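Local atomic coordinates of exoglucanase A (Cellulomonas fimi, PDB entry 7CBD), a protein that hydrolyses beta-1,4-glucosidic linkages of cellulose with inversion of anomeric configuration, releasing cellobiose from non-reducing chain ends, the chain here being its family 6 catalytic domain. Residues F71-A76 against E138-A143; N67-H72 against L87-V92. All coordinates share one frame; numbering follows the deposited sequence.

Going along the chain from the N terminus, residues 67-72 lead into helix 69-83, and 71-76 continue along it, sharing Phe71 and His72. Interaction 2 closes the shorter loop: the chain runs through the rest of the helix and returns in strand 87-93, which packs against the helix's first turn. Interaction 1 closes a longer loop, passing that strand and helix 114-132 before reaching 138-143. Interaction 2 opens before interaction 1 and closes inside it, so the two cross rather than nest. Strands 87-93 and 141-146 are parallel neighbours, joined where Arg141 O meets Phe89 N at 2.8 Å, so the two contacts seat one helix across two adjacent strands.

Interaction 1 (F71-A76 against E138-A143); sequences FHLDNA and ESIRIA
Ile140, the residue just before strand 141-146, sets its CD1 methyl against the helix between Leu73 and Ala76, which are three residues apart and so lie on one helical face. CD1 is 3.8 Å from Ala76 CB and 4.0 Å from Leu73 CD2. The isoleucine gets there in an uncommon conformation: CG1 is wedged between the backbone N and the carbonyl carbon (chi1 67°), and an extended second torsion carries CD1 straight on. The same rotation leaves CG2 beside the backbone N, and this branch is used too: it rests 3.7 Å from Ala76 O, a van der Waals contact of a methyl with the carbonyl group of Ala76. Ala76 is thus met by both branches of one side chain, at its methyl and at its backbone.

Leu73 crosses Ile140 at about a right angle. With CG beside its own backbone N (chi1 -66°), it turns CD2 toward Ile140 and Ile142, the latter a looser second neighbour with its CG1 4.4 Å away. All four of these side chains are buried. Val77 and Gln80, farther along the helix, also touch Ile140, and Phe89 of the adjoining strand touches Leu73.

The contact lies away from the annotated active-site residues; a helix laid by small and branched apolar side chains on the outside of parallel strands is the basic layer of the distorted alpha/beta barrel of family 6 glycosyl hydrolases.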
ATOM      1  N   PHE A  71      20.090   7.494  -6.519  1.00  7.24           N
ATOM      2  CA  PHE A  71      19.448   8.656  -7.126  1.00  7.76           C
ATOM      3  C   PHE A  71      18.404   9.249  -6.189  1.00  7.03           C
ATOM      4  O   PHE A  71      18.409  10.454  -5.914  1.00  7.49           O
ATOM      5  CB  PHE A  71      18.828   8.211  -8.458  1.00  8.44           C
ATOM      6  CG  PHE A  71      17.881   9.207  -9.083  1.00  9.09           C
ATOM      7  CD1 PHE A  71      18.360  10.306  -9.782  1.00 10.25           C
ATOM      8  CD2 PHE A  71      16.511   9.004  -9.029  1.00 10.16           C
ATOM      9  CE1 PHE A  71      17.484  11.202 -10.389  1.00 11.02           C
ATOM     10  CE2 PHE A  71      15.629   9.891  -9.632  1.00 10.71           C
ATOM     11  CZ  PHE A  71      16.116  10.992 -10.311  1.00 10.62           C
ATOM     12  N   HIS A  72      17.523   8.402  -5.650  1.00  7.51           N
ATOM     13  CA  HIS A  72      16.455   8.890  -4.778  1.00  6.76           C
ATOM     14  C   HIS A  72      16.986   9.402  -3.445  1.00  6.96           C
ATOM     15  O   HIS A  72      16.509  10.423  -2.936  1.00  7.90           O
ATOM     16  CB  HIS A  72      15.412   7.797  -4.570  1.00  7.15           C
ATOM     17  CG  HIS A  72      14.682   7.445  -5.822  1.00  7.40           C
ATOM     18  ND1 HIS A  72      13.807   8.311  -6.440  1.00  8.58           N
ATOM     19  CD2 HIS A  72      14.735   6.340  -6.600  1.00  8.76           C
ATOM     20  CE1 HIS A  72      13.333   7.744  -7.534  1.00  8.43           C
ATOM     21  NE2 HIS A  72      13.885   6.550  -7.657  1.00  9.09           N
ATOM     22  N   LEU A  73      17.953   8.701  -2.850  1.00  7.28           N
ATOM     23  CA  LEU A  73      18.511   9.163  -1.582  1.00  7.28           C
ATOM     24  C   LEU A  73      19.187  10.522  -1.740  1.00  5.89           C
ATOM     25  O   LEU A  73      19.007  11.421  -0.902  1.00  7.12           O
ATOM     26  CB  LEU A  73      19.479   8.123  -1.026  1.00  7.68           C
ATOM     27  CG  LEU A  73      18.823   6.804  -0.624  1.00  7.54           C
ATOM     28  CD1 LEU A  73      19.889   5.747  -0.422  1.00  8.40           C
ATOM     29  CD2 LEU A  73      18.020   6.995   0.645  1.00  8.00           C
ATOM     30  N   ASP A  74      19.953  10.699  -2.821  1.00  6.46           N
ATOM     31  CA  ASP A  74      20.565  11.997  -3.098  1.00  7.10           C
ATOM     32  C   ASP A  74      19.507  13.075  -3.317  1.00  6.85           C
ATOM     33  O   ASP A  74      19.640  14.201  -2.817  1.00  7.76           O
ATOM     34  CB  ASP A  74      21.463  11.901  -4.329  1.00  8.39           C
ATOM     35  CG  ASP A  74      22.707  11.062  -4.097  1.00  9.72           C
ATOM     36  OD1 ASP A  74      23.103  10.839  -2.928  1.00 10.56           O
ATOM     37  OD2 ASP A  74      23.298  10.627  -5.115  1.00 10.57           O
ATOM     38  N   ASN A  75      18.451  12.755  -4.076  1.00  7.07           N
ATOM     39  CA  ASN A  75      17.364  13.715  -4.260  1.00  7.75           C
ATOM     40  C   ASN A  75      16.729  14.067  -2.927  1.00  6.99           C
ATOM     41  O   ASN A  75      16.378  15.228  -2.683  1.00  7.81           O
ATOM     42  CB  ASN A  75      16.278  13.138  -5.163  1.00  7.99           C
ATOM     43  CG  ASN A  75      16.743  12.890  -6.574  1.00  9.75           C
ATOM     44  OD1 ASN A  75      17.758  13.424  -7.020  1.00 10.41           O
ATOM     45  ND2 ASN A  75      15.989  12.060  -7.296  1.00 10.25           N
ATOM     46  N   ALA A  76      16.533  13.063  -2.070  1.00  6.77           N
ATOM     47  CA  ALA A  76      15.909  13.300  -0.776  1.00  6.72           C
ATOM     48  C   ALA A  76      16.747  14.234   0.089  1.00  6.95           C
ATOM     49  O   ALA A  76      16.194  15.109   0.767  1.00  7.44           O
ATOM     50  CB  ALA A  76      15.645  11.976  -0.057  1.00  6.87           C
ATOM     51  N   GLU A 138      22.521  10.747   6.661  1.00 10.79           N
ATOM     52  CA  GLU A 138      22.124  10.967   8.045  1.00 12.18           C
ATOM     53  C   GLU A 138      21.143  12.125   8.191  1.00 11.28           C
ATOM     54  O   GLU A 138      20.410  12.178   9.183  1.00 11.36           O
ATOM     55  CB  GLU A 138      23.362  11.157   8.924  1.00 14.68           C
ATOM     56  CG  GLU A 138      24.178   9.876   9.063  1.00 19.61           C
ATOM     57  CD  GLU A 138      25.275   9.976  10.095  1.00 23.91           C
ATOM     58  OE1 GLU A 138      25.655  11.109  10.457  1.00 24.85           O
ATOM     59  OE2 GLU A 138      25.763   8.916  10.540  1.00 26.47           O
ATOM     60  N   SER A 139      21.090  13.031   7.217  1.00  9.25           N
ATOM     61  CA  SER A 139      20.221  14.199   7.293  1.00  8.72           C
ATOM     62  C   SER A 139      18.783  13.916   6.873  1.00  8.83           C
ATOM     63  O   SER A 139      17.955  14.834   6.909  1.00 10.15           O
ATOM     64  CB  SER A 139      20.793  15.327   6.433  1.00  9.56           C
ATOM     65  OG  SER A 139      20.930  14.904   5.089  1.00 10.29           O
ATOM     66  N   ILE A 140      18.458  12.692   6.462  1.00  7.41           N
ATOM     67  CA  ILE A 140      17.091  12.335   6.111  1.00  7.05           C
ATOM     68  C   ILE A 140      16.641  11.174   6.992  1.00  7.15           C
ATOM     69  O   ILE A 140      17.441  10.531   7.676  1.00  9.23           O
ATOM     70  CB  ILE A 140      16.908  12.007   4.614  1.00  7.60           C
ATOM     71  CG1 ILE A 140      17.653  10.720   4.243  1.00  8.10           C
ATOM     72  CG2 ILE A 140      17.327  13.200   3.746  1.00  8.60           C
ATOM     73  CD1 ILE A 140      17.375  10.261   2.834  1.00  9.38           C
ATOM     74  N   ARG A 141      15.337  10.932   6.987  1.00  6.98           N
ATOM     75  CA  ARG A 141      14.744   9.771   7.627  1.00  6.11           C
ATOM     76  C   ARG A 141      14.181   8.874   6.538  1.00  6.38           C
ATOM     77  O   ARG A 141      13.675   9.364   5.527  1.00  7.00           O
ATOM     78  CB  ARG A 141      13.619  10.197   8.577  1.00  7.08           C
ATOM     79  CG  ARG A 141      14.081  11.122   9.687  1.00  7.39           C
ATOM     80  CD  ARG A 141      12.912  11.695  10.467  1.00  8.16           C
ATOM     81  NE  ARG A 141      13.392  12.508  11.577  1.00  8.38           N
ATOM     82  CZ  ARG A 141      12.629  13.256  12.364  1.00  8.10           C
ATOM     83  NH1 ARG A 141      11.318  13.334  12.166  1.00  9.22           N
ATOM     84  NH2 ARG A 141      13.188  13.935  13.353  1.00  8.68           N
ATOM     85  N   ILE A 142      14.280   7.565   6.734  1.00  5.84           N
ATOM     86  CA  ILE A 142      13.751   6.595   5.783  1.00  5.99           C
ATOM     87  C   ILE A 142      12.662   5.801   6.490  1.00  5.85           C
ATOM     88  O   ILE A 142      12.915   5.183   7.532  1.00  6.78           O
ATOM     89  CB  ILE A 142      14.852   5.673   5.227  1.00  6.67           C
ATOM     90  CG1 ILE A 142      15.955   6.506   4.539  1.00  7.51           C
ATOM     91  CG2 ILE A 142      14.236   4.646   4.284  1.00  7.59           C
ATOM     92  CD1 ILE A 142      17.176   6.761   5.399  1.00  9.37           C
ATOM     93  N   ALA A 143      11.448   5.846   5.951  1.00  5.05           N
ATOM     94  CA  ALA A 143      10.366   4.994   6.425  1.00  5.61           C
ATOM     95  C   ALA A 143      10.320   3.800   5.488  1.00  5.92           C
ATOM     96  O   ALA A 143       9.946   3.936   4.321  1.00  6.01           O
ATOM     97  CB  ALA A 143       9.033   5.736   6.430  1.00  5.28           C
TER

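Interaction 2 (N67-H72 against L87-V92); sequences NGLKFH and LVFNLV
Leu69 and His72, on the first turn of helix 69-83, meet Phe89 and Leu91 of the strand that follows it. Strand 52-54, this helix and strand 87-93 form a beta-alpha-beta crossover, the two strands being parallel neighbours, and the contact is the helix settling onto the second of them. Gly68, the residue just before the helix, holds the N-cap position.

The polar end of His72 is served from outside the two segments: the imidazole leads away from the strand, and its ND1 hydrogen-bonds to Tyr16 OH. The ring of the same tyrosine meets the Phe89 ring edge-to-face.

The apolar contacts centre on the Phe89 ring. Its CG lies opposite the backbone N across the CA-CB bond (chi1 169°), which sends the ring out to the helix. Leu69 CD1 comes in at the ring edge, near its plane, 3.9 Å from Phe89 CE2. The CB of His72 approaches CZ and CE1 together, 3.8 Å from Phe89 CZ, so that it is the base of the histidine, and not its imidazole, that does the packing. With an alanine in place of Phe89, a gap would probably open beside Leu69 and His72, and Tyr16 would lose its ring partner. Leu69 CD1 also lies 4.0 Å from Leu91 CD2, two residues along the strand from Phe89.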
ATOM      1  N   ASN A  67      15.762   4.945 -11.648  1.00 11.12           N
ATOM      2  CA  ASN A  67      17.145   5.380 -11.760  1.00 10.86           C
ATOM      3  C   ASN A  67      18.041   4.877 -10.635  1.00 10.22           C
ATOM      4  O   ASN A  67      19.191   5.317 -10.542  1.00 11.32           O
ATOM      5  CB  ASN A  67      17.203   6.904 -11.838  1.00 12.88           C
ATOM      6  CG  ASN A  67      16.418   7.443 -13.008  1.00 17.55           C
ATOM      7  OD1 ASN A  67      16.254   6.764 -14.025  1.00 19.73           O
ATOM      8  ND2 ASN A  67      15.927   8.665 -12.877  1.00 19.91           N
ATOM      9  N   GLY A  68      17.552   3.983  -9.787  1.00  8.31           N
ATOM     10  CA  GLY A  68      18.347   3.416  -8.720  1.00  6.97           C
ATOM     11  C   GLY A  68      18.109   4.097  -7.382  1.00  7.43           C
ATOM     12  O   GLY A  68      17.679   5.252  -7.294  1.00  7.33           O
ATOM     13  N   LEU A  69      18.430   3.365  -6.316  1.00  6.78           N
ATOM     14  CA  LEU A  69      18.180   3.857  -4.966  1.00  6.39           C
ATOM     15  C   LEU A  69      19.040   5.078  -4.634  1.00  7.43           C
ATOM     16  O   LEU A  69      18.567   6.015  -3.980  1.00  7.31           O
ATOM     17  CB  LEU A  69      18.404   2.725  -3.965  1.00  7.24           C
ATOM     18  CG  LEU A  69      18.221   3.079  -2.489  1.00  8.41           C
ATOM     19  CD1 LEU A  69      16.841   3.698  -2.227  1.00  9.29           C
ATOM     20  CD2 LEU A  69      18.443   1.841  -1.633  1.00  9.55           C
ATOM     21  N   LYS A  70      20.302   5.095  -5.069  1.00  7.42           N
ATOM     22  CA  LYS A  70      21.166   6.224  -4.732  1.00  7.35           C
ATOM     23  C   LYS A  70      20.607   7.530  -5.287  1.00  7.57           C
ATOM     24  O   LYS A  70      20.645   8.567  -4.614  1.00  7.90           O
ATOM     25  CB  LYS A  70      22.584   5.993  -5.253  1.00  9.26           C
ATOM     26  CG  LYS A  70      23.495   7.218  -5.085  1.00 11.91           C
ATOM     27  CD  LYS A  70      24.945   6.883  -5.437  1.00 13.28           C
ATOM     28  CE  LYS A  70      25.729   8.085  -5.969  1.00 17.48           C
ATOM     29  NZ  LYS A  70      25.712   9.274  -5.087  1.00 17.49           N
ATOM     30  N   PHE A  71      20.090   7.494  -6.519  1.00  7.24           N
ATOM     31  CA  PHE A  71      19.448   8.656  -7.126  1.00  7.76           C
ATOM     32  C   PHE A  71      18.404   9.249  -6.189  1.00  7.03           C
ATOM     33  O   PHE A  71      18.409  10.454  -5.914  1.00  7.49           O
ATOM     34  CB  PHE A  71      18.828   8.211  -8.458  1.00  8.44           C
ATOM     35  CG  PHE A  71      17.881   9.207  -9.083  1.00  9.09           C
ATOM     36  CD1 PHE A  71      18.360  10.306  -9.782  1.00 10.25           C
ATOM     37  CD2 PHE A  71      16.511   9.004  -9.029  1.00 10.16           C
ATOM     38  CE1 PHE A  71      17.484  11.202 -10.389  1.00 11.02           C
ATOM     39  CE2 PHE A  71      15.629   9.891  -9.632  1.00 10.71           C
ATOM     40  CZ  PHE A  71      16.116  10.992 -10.311  1.00 10.62           C
ATOM     41  N   HIS A  72      17.523   8.402  -5.650  1.00  7.51           N
ATOM     42  CA  HIS A  72      16.455   8.890  -4.778  1.00  6.76           C
ATOM     43  C   HIS A  72      16.986   9.402  -3.445  1.00  6.96           C
ATOM     44  O   HIS A  72      16.509  10.423  -2.936  1.00  7.90           O
ATOM     45  CB  HIS A  72      15.412   7.797  -4.570  1.00  7.15           C
ATOM     46  CG  HIS A  72      14.682   7.445  -5.822  1.00  7.40           C
ATOM     47  ND1 HIS A  72      13.807   8.311  -6.440  1.00  8.58           N
ATOM     48  CD2 HIS A  72      14.735   6.340  -6.600  1.00  8.76           C
ATOM     49  CE1 HIS A  72      13.333   7.744  -7.534  1.00  8.43           C
ATOM     50  NE2 HIS A  72      13.885   6.550  -7.657  1.00  9.09           N
ATOM     51  N   LEU A  87      12.780  15.287   6.771  1.00  6.63           N
ATOM     52  CA  LEU A  87      12.151  14.715   5.590  1.00  6.56           C
ATOM     53  C   LEU A  87      12.112  13.201   5.738  1.00  6.92           C
ATOM     54  O   LEU A  87      13.099  12.591   6.156  1.00  7.05           O
ATOM     55  CB  LEU A  87      12.940  15.090   4.331  1.00  7.90           C
ATOM     56  CG  LEU A  87      12.461  14.441   3.028  1.00  8.72           C
ATOM     57  CD1 LEU A  87      12.568  15.422   1.874  1.00 10.00           C
ATOM     58  CD2 LEU A  87      13.230  13.158   2.705  1.00  8.94           C
ATOM     59  N   VAL A  88      10.973  12.604   5.386  1.00  6.41           N
ATOM     60  CA  VAL A  88      10.807  11.154   5.339  1.00  6.42           C
ATOM     61  C   VAL A  88      10.830  10.699   3.885  1.00  6.69           C
ATOM     62  O   VAL A  88      10.021  11.158   3.064  1.00  7.01           O
ATOM     63  CB  VAL A  88       9.501  10.707   6.014  1.00  7.18           C
ATOM     64  CG1 VAL A  88       9.332   9.190   5.878  1.00  7.86           C
ATOM     65  CG2 VAL A  88       9.453  11.131   7.468  1.00  8.68           C
ATOM     66  N   PHE A  89      11.745   9.780   3.582  1.00  6.00           N
ATOM     67  CA  PHE A  89      11.810   9.094   2.303  1.00  5.95           C
ATOM     68  C   PHE A  89      11.126   7.742   2.473  1.00  5.36           C
ATOM     69  O   PHE A  89      11.582   6.914   3.264  1.00  5.81           O
ATOM     70  CB  PHE A  89      13.283   8.929   1.915  1.00  5.99           C
ATOM     71  CG  PHE A  89      13.511   8.016   0.747  1.00  6.68           C
ATOM     72  CD1 PHE A  89      12.932   8.285  -0.478  1.00  9.25           C
ATOM     73  CD2 PHE A  89      14.305   6.884   0.870  1.00  8.15           C
ATOM     74  CE1 PHE A  89      13.136   7.445  -1.559  1.00  9.60           C
ATOM     75  CE2 PHE A  89      14.518   6.050  -0.203  1.00  8.48           C
ATOM     76  CZ  PHE A  89      13.931   6.332  -1.422  1.00  8.77           C
ATOM     77  N   ASN A  90      10.014   7.536   1.766  1.00  5.44           N
ATOM     78  CA  ASN A  90       9.293   6.267   1.828  1.00  4.88           C
ATOM     79  C   ASN A  90       9.914   5.264   0.865  1.00  5.49           C
ATOM     80  O   ASN A  90      10.001   5.524  -0.337  1.00  5.69           O
ATOM     81  CB  ASN A  90       7.824   6.472   1.472  1.00  5.17           C
ATOM     82  CG  ASN A  90       7.082   7.255   2.525  1.00  6.50           C
ATOM     83  OD1 ASN A  90       6.773   6.729   3.591  1.00  6.62           O
ATOM     84  ND2 ASN A  90       6.792   8.518   2.234  1.00  7.47           N
ATOM     85  N   LEU A  91      10.310   4.107   1.395  1.00  5.23           N
ATOM     86  CA  LEU A  91      11.018   3.075   0.652  1.00  5.56           C
ATOM     87  C   LEU A  91      10.296   1.758   0.896  1.00  5.67           C
ATOM     88  O   LEU A  91       9.982   1.435   2.046  1.00  6.41           O
ATOM     89  CB  LEU A  91      12.418   2.969   1.249  1.00  6.59           C
ATOM     90  CG  LEU A  91      13.680   2.618   0.446  1.00 13.72           C
ATOM     91  CD1 LEU A  91      14.659   1.788   1.283  1.00 11.87           C
ATOM     92  CD2 LEU A  91      13.435   1.997  -0.886  1.00 11.94           C
ATOM     93  N   VAL A  92      10.027   0.993  -0.159  1.00  5.12           N
ATOM     94  CA  VAL A  92       9.352  -0.296  -0.009  1.00  5.05           C
ATOM     95  C   VAL A  92      10.351  -1.429  -0.201  1.00  4.90           C
ATOM     96  O   VAL A  92      10.994  -1.536  -1.256  1.00  5.27           O
ATOM     97  CB  VAL A  92       8.156  -0.463  -0.953  1.00  5.70           C
ATOM     98  CG1 VAL A  92       7.322  -1.665  -0.503  1.00  7.00           C
ATOM     99  CG2 VAL A  92       7.313   0.799  -0.963  1.00  7.09           C
TER